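PDB 5FCY: Red carotenoid protein (RCP) from Nostoc sp., which binds carotenoids such as beta-carotene within an all-helical fold and probably serves cyanobacterial photoprotection. Local coordinates for residues D95-L99 / F146-S151; Q71-Q75 / A112-P116. All blocks are in the same frame, centred on the assembly; numbering follows the deposited sequence.

Contact 1: D95-L99 / F146-S151; sequences DTTKL and FRDYVS. With BCR (beta-carotene), chain B.
F146 meets L99 near the beta-carotene: its CB lies 3.8 Å from L99 CD1, while the ring leads on toward the pigment. There methyl C37 of the carotenoid sits at the ring edge, near the ring plane, and L99 CD1 reaches the polyene at C20. Leucine suits this place because its branched end can serve helix and ligand at once; with CG anti to the backbone N (chi1 180°), CG and both methyls are directed at the partner helix and the polyene.

One residue on, R147 gives its aliphatic part to L99, CG to CD2 at 3.6 Å. The chain then bends at chi3 (56°) and brings NH2 to D95 OD2, a salt bridge of 3.2 Å in which the carboxylate and guanidinium planes stand 79° apart. An arginine can thus pack as a hydrocarbon and still carry its charge to the partly exposed D95. V150 fills the middle, its CG2 against L99 CB and the CB of K98.

S151 OG donates to D95 OD1 (2.6 Å), from above the carboxylate plane, so each carboxylate oxygen has its own partner. S151 O accepts from K98 NZ at 2.9 Å in the carbonyl plane; the extended lysine chain spans that gap, and NZ also makes a weak bond to L93 O. The whole is a near-perpendicular helix-helix packing, the axes of 95-99 and 146-150 approaching to 8.9 Å, apolar toward the pigment and polar at its outer end, in the all-helical carotenoid-binding N-terminal domain of the orange carotenoid protein family.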
loop_
_atom_site.group_PDB
_atom_site.type_symbol
_atom_site.label_atom_id
_atom_site.label_comp_id
_atom_site.label_asym_id
_atom_site.label_seq_id
_atom_site.Cartn_x
_atom_site.Cartn_y
_atom_site.Cartn_z
ATOM N N ASP A 95 -5.110 -10.850 -5.812
ATOM C CA ASP A 95 -5.162 -10.044 -4.596
ATOM C C ASP A 95 -4.025 -10.406 -3.646
ATOM O O ASP A 95 -3.322 -9.526 -3.137
ATOM C CB ASP A 95 -6.515 -10.221 -3.914
ATOM C CG ASP A 95 -7.662 -9.746 -4.776
ATOM O OD1 ASP A 95 -7.463 -8.782 -5.545
ATOM O OD2 ASP A 95 -8.760 -10.336 -4.689
ATOM N N THR A 96 -3.832 -11.702 -3.395
ATOM C CA THR A 96 -2.771 -12.135 -2.489
ATOM C C THR A 96 -1.417 -11.598 -2.934
ATOM O O THR A 96 -0.678 -11.005 -2.139
ATOM C CB THR A 96 -2.736 -13.661 -2.416
ATOM O OG1 THR A 96 -3.994 -14.145 -1.936
ATOM C CG2 THR A 96 -1.624 -14.137 -1.484
ATOM N N THR A 97 -1.067 -11.808 -4.202
ATOM C CA THR A 97 0.216 -11.327 -4.697
ATOM C C THR A 97 0.325 -9.816 -4.536
ATOM O O THR A 97 1.347 -9.301 -4.068
ATOM C CB THR A 97 0.395 -11.735 -6.160
ATOM O OG1 THR A 97 0.094 -13.127 -6.307
ATOM C CG2 THR A 97 1.826 -11.481 -6.616
ATOM N N LYS A 98 -0.734 -9.089 -4.902
ATOM C CA LYS A 98 -0.722 -7.636 -4.769
ATOM C C LYS A 98 -0.400 -7.217 -3.340
ATOM O O LYS A 98 0.420 -6.319 -3.119
ATOM C CB LYS A 98 -2.068 -7.063 -5.207
ATOM C CG LYS A 98 -2.282 -7.058 -6.709
ATOM C CD LYS A 98 -3.754 -6.942 -7.049
ATOM C CE LYS A 98 -3.958 -6.396 -8.448
ATOM N NZ LYS A 98 -5.302 -6.725 -8.987
ATOM N N LEU A 99 -1.028 -7.866 -2.356
ATOM C CA LEU A 99 -0.785 -7.512 -0.961
ATOM C C LEU A 99 0.617 -7.920 -0.520
ATOM O O LEU A 99 1.270 -7.196 0.240
ATOM C CB LEU A 99 -1.847 -8.159 -0.074
ATOM C CG LEU A 99 -1.758 -7.912 1.431
ATOM C CD1 LEU A 99 -1.691 -6.430 1.746
ATOM C CD2 LEU A 99 -2.957 -8.544 2.113
ATOM N N PHE A 146 -7.097 -4.941 3.784
ATOM C CA PHE A 146 -5.916 -4.628 2.985
ATOM C C PHE A 146 -6.033 -5.199 1.578
ATOM O O PHE A 146 -5.688 -4.528 0.598
ATOM C CB PHE A 146 -4.661 -5.164 3.673
ATOM C CG PHE A 146 -4.475 -4.664 5.081
ATOM C CD1 PHE A 146 -4.907 -3.401 5.449
ATOM C CD2 PHE A 146 -3.870 -5.462 6.038
ATOM C CE1 PHE A 146 -4.739 -2.944 6.740
ATOM C CE2 PHE A 146 -3.697 -5.009 7.331
ATOM C CZ PHE A 146 -4.134 -3.751 7.683
ATOM N N ARG A 147 -6.513 -6.438 1.457
ATOM C CA ARG A 147 -6.665 -7.046 0.140
ATOM C C ARG A 147 -7.593 -6.224 -0.743
ATOM O O ARG A 147 -7.301 -6.001 -1.923
ATOM C CB ARG A 147 -7.187 -8.475 0.279
ATOM C CG ARG A 147 -6.184 -9.441 0.889
ATOM C CD ARG A 147 -6.751 -10.847 1.026
ATOM N NE ARG A 147 -7.223 -11.378 -0.253
ATOM C CZ ARG A 147 -8.481 -11.318 -0.686
ATOM N NH1 ARG A 147 -9.429 -10.751 0.053
ATOM N NH2 ARG A 147 -8.797 -11.830 -1.870
ATOM N N ASP A 148 -8.717 -5.761 -0.192
ATOM C CA ASP A 148 -9.657 -4.976 -0.987
ATOM C C ASP A 148 -9.109 -3.590 -1.296
ATOM O O ASP A 148 -9.454 -3.006 -2.329
ATOM C CB ASP A 148 -10.997 -4.860 -0.260
ATOM C CG ASP A 148 -11.609 -6.208 0.060
ATOM O OD1 ASP A 148 -11.358 -7.177 -0.690
ATOM O OD2 ASP A 148 -12.343 -6.299 1.064
ATOM N N TYR A 149 -8.264 -3.046 -0.419
ATOM C CA TYR A 149 -7.701 -1.720 -0.653
ATOM C C TYR A 149 -6.690 -1.745 -1.796
ATOM O O TYR A 149 -6.719 -0.880 -2.679
ATOM C CB TYR A 149 -7.064 -1.193 0.636
ATOM C CG TYR A 149 -6.212 0.039 0.450
ATOM C CD1 TYR A 149 -6.740 1.198 -0.103
ATOM C CD2 TYR A 149 -4.881 0.049 0.839
ATOM C CE1 TYR A 149 -5.963 2.323 -0.273
ATOM C CE2 TYR A 149 -4.098 1.170 0.673
ATOM C CZ TYR A 149 -4.645 2.305 0.117
ATOM O OH TYR A 149 -3.873 3.429 -0.052
ATOM N N VAL A 150 -5.794 -2.736 -1.805
ATOM C CA VAL A 150 -4.771 -2.811 -2.845
ATOM C C VAL A 150 -5.257 -3.519 -4.105
ATOM O O VAL A 150 -4.645 -3.354 -5.171
ATOM C CB VAL A 150 -3.504 -3.519 -2.325
ATOM C CG1 VAL A 150 -2.978 -2.823 -1.079
ATOM C CG2 VAL A 150 -3.767 -4.999 -2.051
ATOM N N SER A 151 -6.336 -4.295 -4.020
ATOM C CA SER A 151 -6.778 -5.083 -5.167
ATOM C C SER A 151 -7.053 -4.239 -6.403
ATOM O O SER A 151 -6.597 -4.622 -7.496
ATOM C CB SER A 151 -8.017 -5.896 -4.783
ATOM O OG SER A 151 -8.609 -6.472 -5.933
HETATM C C1 BCR B . 6.919 10.545 0.696
HETATM C C2 BCR B . 6.980 11.915 1.366
HETATM C C3 BCR B . 5.616 12.564 1.580
HETATM C C4 BCR B . 4.538 11.526 1.862
HETATM C C5 BCR B . 5.168 10.226 2.298
HETATM C C6 BCR B . 5.991 9.611 1.451
HETATM C C7 BCR B . 6.056 8.131 1.216
HETATM C C8 BCR B . 5.293 7.184 1.800
HETATM C C9 BCR B . 5.451 5.734 1.476
HETATM C C10 BCR B . 4.687 4.825 2.137
HETATM C C11 BCR B . 4.727 3.367 1.920
HETATM C C33 BCR B . 4.892 9.725 3.675
HETATM C C31 BCR B . 8.348 10.008 0.630
HETATM C C32 BCR B . 6.362 10.735 -0.704
HETATM C C34 BCR B . 6.460 5.344 0.428
HETATM C C12 BCR B . 3.911 2.558 2.616
HETATM C C13 BCR B . 3.895 1.082 2.438
HETATM C C14 BCR B . 3.041 0.339 3.191
HETATM C C15 BCR B . 2.910 -1.124 3.120
HETATM C C16 BCR B . 2.059 -1.798 3.908
HETATM C C17 BCR B . 1.972 -3.261 3.794
HETATM C C18 BCR B . 1.160 -4.035 4.542
HETATM C C19 BCR B . 1.186 -5.501 4.286
HETATM C C20 BCR B . 0.384 -6.385 4.891
HETATM C C21 BCR B . 0.485 -7.815 4.559
HETATM C C22 BCR B . -0.267 -8.761 5.153
HETATM C C23 BCR B . -0.050 -10.180 4.749
HETATM C C24 BCR B . -0.657 -11.214 5.347
HETATM C C25 BCR B . -0.435 -12.639 4.966
HETATM C C26 BCR B . 0.437 -13.034 4.037
HETATM C C27 BCR B . -0.074 -13.818 2.851
HETATM C C28 BCR B . -1.340 -14.563 3.255
HETATM C C29 BCR B . -1.298 -14.969 4.724
HETATM C C30 BCR B . -1.210 -13.751 5.643
HETATM C C35 BCR B . 4.823 0.491 1.413
HETATM C C36 BCR B . 0.280 -3.400 5.582
HETATM C C37 BCR B . -1.255 -8.333 6.202
HETATM C C38 BCR B . 1.920 -12.804 4.195
HETATM C C39 BCR B . -0.475 -14.114 6.925
HETATM C C40 BCR B . -2.628 -13.314 5.991
#

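Contact 2: Q71-Q75 / A112-P116. With BCR (beta-carotene), chain B.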
loop_
_atom_site.group_PDB
_atom_site.type_symbol
_atom_site.label_atom_id
_atom_site.label_comp_id
_atom_site.label_asym_id
_atom_site.label_seq_id
_atom_site.Cartn_x
_atom_site.Cartn_y
_atom_site.Cartn_z
ATOM N N GLN A 71 10.841 5.005 -7.501
ATOM C CA GLN A 71 10.187 4.113 -6.549
ATOM C C GLN A 71 8.950 4.771 -5.953
ATOM O O GLN A 71 7.906 4.129 -5.794
ATOM C CB GLN A 71 11.162 3.720 -5.438
ATOM C CG GLN A 71 12.409 2.999 -5.924
ATOM C CD GLN A 71 13.364 2.660 -4.797
ATOM O OE1 GLN A 71 13.189 3.109 -3.663
ATOM N NE2 GLN A 71 14.381 1.862 -5.101
ATOM N N LEU A 72 9.053 6.056 -5.617
ATOM C CA LEU A 72 7.910 6.775 -5.072
ATOM C C LEU A 72 6.815 6.936 -6.117
ATOM O O LEU A 72 5.631 6.724 -5.830
ATOM C CB LEU A 72 8.351 8.144 -4.559
ATOM C CG LEU A 72 7.192 9.093 -4.258
ATOM C CD1 LEU A 72 6.257 8.441 -3.256
ATOM C CD2 LEU A 72 7.697 10.426 -3.749
ATOM N N GLN A 73 7.189 7.331 -7.332
ATOM C CA GLN A 73 6.187 7.631 -8.346
ATOM C C GLN A 73 5.384 6.395 -8.724
ATOM O O GLN A 73 4.200 6.507 -9.064
ATOM C CB GLN A 73 6.855 8.235 -9.582
ATOM C CG GLN A 73 5.876 8.855 -10.564
ATOM C CD GLN A 73 5.003 9.915 -9.920
ATOM O OE1 GLN A 73 5.489 10.767 -9.176
ATOM N NE2 GLN A 73 3.704 9.856 -10.188
ATOM N N LEU A 74 5.998 5.211 -8.670
ATOM C CA LEU A 74 5.259 3.988 -8.963
ATOM C C LEU A 74 4.133 3.779 -7.959
ATOM O O LEU A 74 2.977 3.563 -8.341
ATOM C CB LEU A 74 6.199 2.784 -8.962
ATOM C CG LEU A 74 5.502 1.435 -9.162
ATOM C CD1 LEU A 74 4.983 1.300 -10.586
ATOM C CD2 LEU A 74 6.433 0.297 -8.813
ATOM N N GLN A 75 4.458 3.823 -6.665
ATOM C CA GLN A 75 3.443 3.596 -5.642
ATOM C C GLN A 75 2.300 4.594 -5.778
ATOM O O GLN A 75 1.127 4.225 -5.667
ATOM C CB GLN A 75 4.076 3.677 -4.253
ATOM C CG GLN A 75 5.209 2.692 -4.044
ATOM C CD GLN A 75 5.849 2.822 -2.676
ATOM O OE1 GLN A 75 5.212 2.575 -1.651
ATOM N NE2 GLN A 75 7.117 3.217 -2.655
ATOM N N ALA A 112 16.118 -0.095 4.101
ATOM C CA ALA A 112 16.696 0.975 3.291
ATOM C C ALA A 112 16.808 0.611 1.815
ATOM O O ALA A 112 17.481 1.323 1.058
ATOM C CB ALA A 112 18.073 1.394 3.823
ATOM N N THR A 113 16.170 -0.477 1.379
ATOM C CA THR A 113 16.199 -0.838 -0.035
ATOM C C THR A 113 15.258 0.033 -0.860
ATOM O O THR A 113 15.557 0.337 -2.020
ATOM C CB THR A 113 15.828 -2.310 -0.214
ATOM O OG1 THR A 113 16.521 -3.104 0.757
ATOM C CG2 THR A 113 16.203 -2.785 -1.605
ATOM N N ILE A 114 14.128 0.433 -0.286
ATOM C CA ILE A 114 13.167 1.301 -0.950
ATOM C C ILE A 114 13.227 2.672 -0.294
ATOM O O ILE A 114 13.501 2.796 0.906
ATOM C CB ILE A 114 11.740 0.715 -0.881
ATOM C CG1 ILE A 114 11.733 -0.725 -1.401
ATOM C CG2 ILE A 114 10.760 1.573 -1.671
ATOM C CD1 ILE A 114 12.245 -0.887 -2.823
ATOM N N VAL A 115 12.973 3.705 -1.093
ATOM C CA VAL A 115 13.043 5.093 -0.639
ATOM C C VAL A 115 12.431 5.185 0.754
ATOM O O VAL A 115 11.346 4.632 0.987
ATOM C CB VAL A 115 12.340 6.038 -1.627
ATOM C CG1 VAL A 115 10.838 5.744 -1.701
ATOM C CG2 VAL A 115 12.599 7.496 -1.253
ATOM N N PRO A 116 13.082 5.845 1.710
ATOM C CA PRO A 116 12.610 5.785 3.099
ATOM C C PRO A 116 11.370 6.638 3.321
ATOM O O PRO A 116 10.941 7.417 2.468
ATOM C CB PRO A 116 13.803 6.315 3.897
ATOM C CG PRO A 116 14.494 7.239 2.955
ATOM C CD PRO A 116 14.314 6.646 1.583
HETATM C C1 BCR B . 6.919 10.545 0.696
HETATM C C2 BCR B . 6.980 11.915 1.366
HETATM C C3 BCR B . 5.616 12.564 1.580
HETATM C C4 BCR B . 4.538 11.526 1.862
HETATM C C5 BCR B . 5.168 10.226 2.298
HETATM C C6 BCR B . 5.991 9.611 1.451
HETATM C C7 BCR B . 6.056 8.131 1.216
HETATM C C8 BCR B . 5.293 7.184 1.800
HETATM C C9 BCR B . 5.451 5.734 1.476
HETATM C C10 BCR B . 4.687 4.825 2.137
HETATM C C11 BCR B . 4.727 3.367 1.920
HETATM C C33 BCR B . 4.892 9.725 3.675
HETATM C C31 BCR B . 8.348 10.008 0.630
HETATM C C32 BCR B . 6.362 10.735 -0.704
HETATM C C34 BCR B . 6.460 5.344 0.428
HETATM C C12 BCR B . 3.911 2.558 2.616
HETATM C C13 BCR B . 3.895 1.082 2.438
HETATM C C14 BCR B . 3.041 0.339 3.191
HETATM C C15 BCR B . 2.910 -1.124 3.120
HETATM C C16 BCR B . 2.059 -1.798 3.908
HETATM C C17 BCR B . 1.972 -3.261 3.794
HETATM C C18 BCR B . 1.160 -4.035 4.542
HETATM C C19 BCR B . 1.186 -5.501 4.286
HETATM C C20 BCR B . 0.384 -6.385 4.891
HETATM C C21 BCR B . 0.485 -7.815 4.559
HETATM C C22 BCR B . -0.267 -8.761 5.153
HETATM C C23 BCR B . -0.050 -10.180 4.749
HETATM C C24 BCR B . -0.657 -11.214 5.347
HETATM C C25 BCR B . -0.435 -12.639 4.966
HETATM C C26 BCR B . 0.437 -13.034 4.037
HETATM C C27 BCR B . -0.074 -13.818 2.851
HETATM C C28 BCR B . -1.340 -14.563 3.255
HETATM C C29 BCR B . -1.298 -14.969 4.724
HETATM C C30 BCR B . -1.210 -13.751 5.643
HETATM C C35 BCR B . 4.823 0.491 1.413
HETATM C C36 BCR B . 0.280 -3.400 5.582
HETATM C C37 BCR B . -1.255 -8.333 6.202
HETATM C C38 BCR B . 1.920 -12.804 4.195
HETATM C C39 BCR B . -0.475 -14.114 6.925
HETATM C C40 BCR B . -2.628 -13.314 5.991
#
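Q71 reaches V115 through a chain extended beyond CG (chi2 178°), whose CG stands anti to the carbonyl carbon (chi1 -60°), carrying the amide from the helix to the backbone of the loop. There OE1 accepts the N-H of V115, Q71 OE1 to V115 N being 2.6 Å, with the donor nearly along the C=O axis (171° at the oxygen). The same oxygen lies beside I114, 3.5 Å from its CG2. The length of glutamine suits the site: it spans the gap between two backbones whose nearest CA atoms, those of Q71 and V115, are 6.6 Å apart.

Q75, one turn later, has the same first two torsions, but its amide is rotated about the last torsion, so that NE2 makes a weak bond to Q71 O. Apolar groups lie beside this amide: CG2 of I114 is 4.1 Å from Q75 NE2, and methyl C34 of beta-carotene 3.7 Å from Q75 OE1. L72 sends both methyls to the ligand, CD2 standing 3.3 Å from C32, while its CB is at the edge of contact with V115 CG1. Beta-branched I114 and V115 present compact hydrocarbon beside the helix, and I114 also packs on F60 of helix 53-64 and M109 of helix 95-110.

With an alanine in place of Q71, the N-H of V115 would probably be left without its acceptor and the loop freer to shift from helix 68-79. One side-chain-to-backbone hydrogen bond, set among apolar groups, thus ties an irregular loop to a helix, while L72 and, a turn on, Q75 offer the hydrocarbon pigment two methyls and an amide group.

In the fold
Contacts 1 and 2 lie on opposite sides of the chain's centre, their own centres 18 Å apart, and do not touch: their nearest atoms are about 8 Å from one another. What they share is the beta-carotene. Segments 95-99 and 146-151 meet its polyene around C20 and the methyl C37, whereas segment 71-75 meets the other half, at C32 and C34, so the two sites line separate parts of one elongated pocket. Helix 95-110 connects them further: it begins in contact 1, its residues W102 and L105 pack on Q75, and the loop that follows supplies residues 112-116. Along the sequence the four segments alternate, 71-75 and 95-99 coming before their partners 112-116 and 146-151.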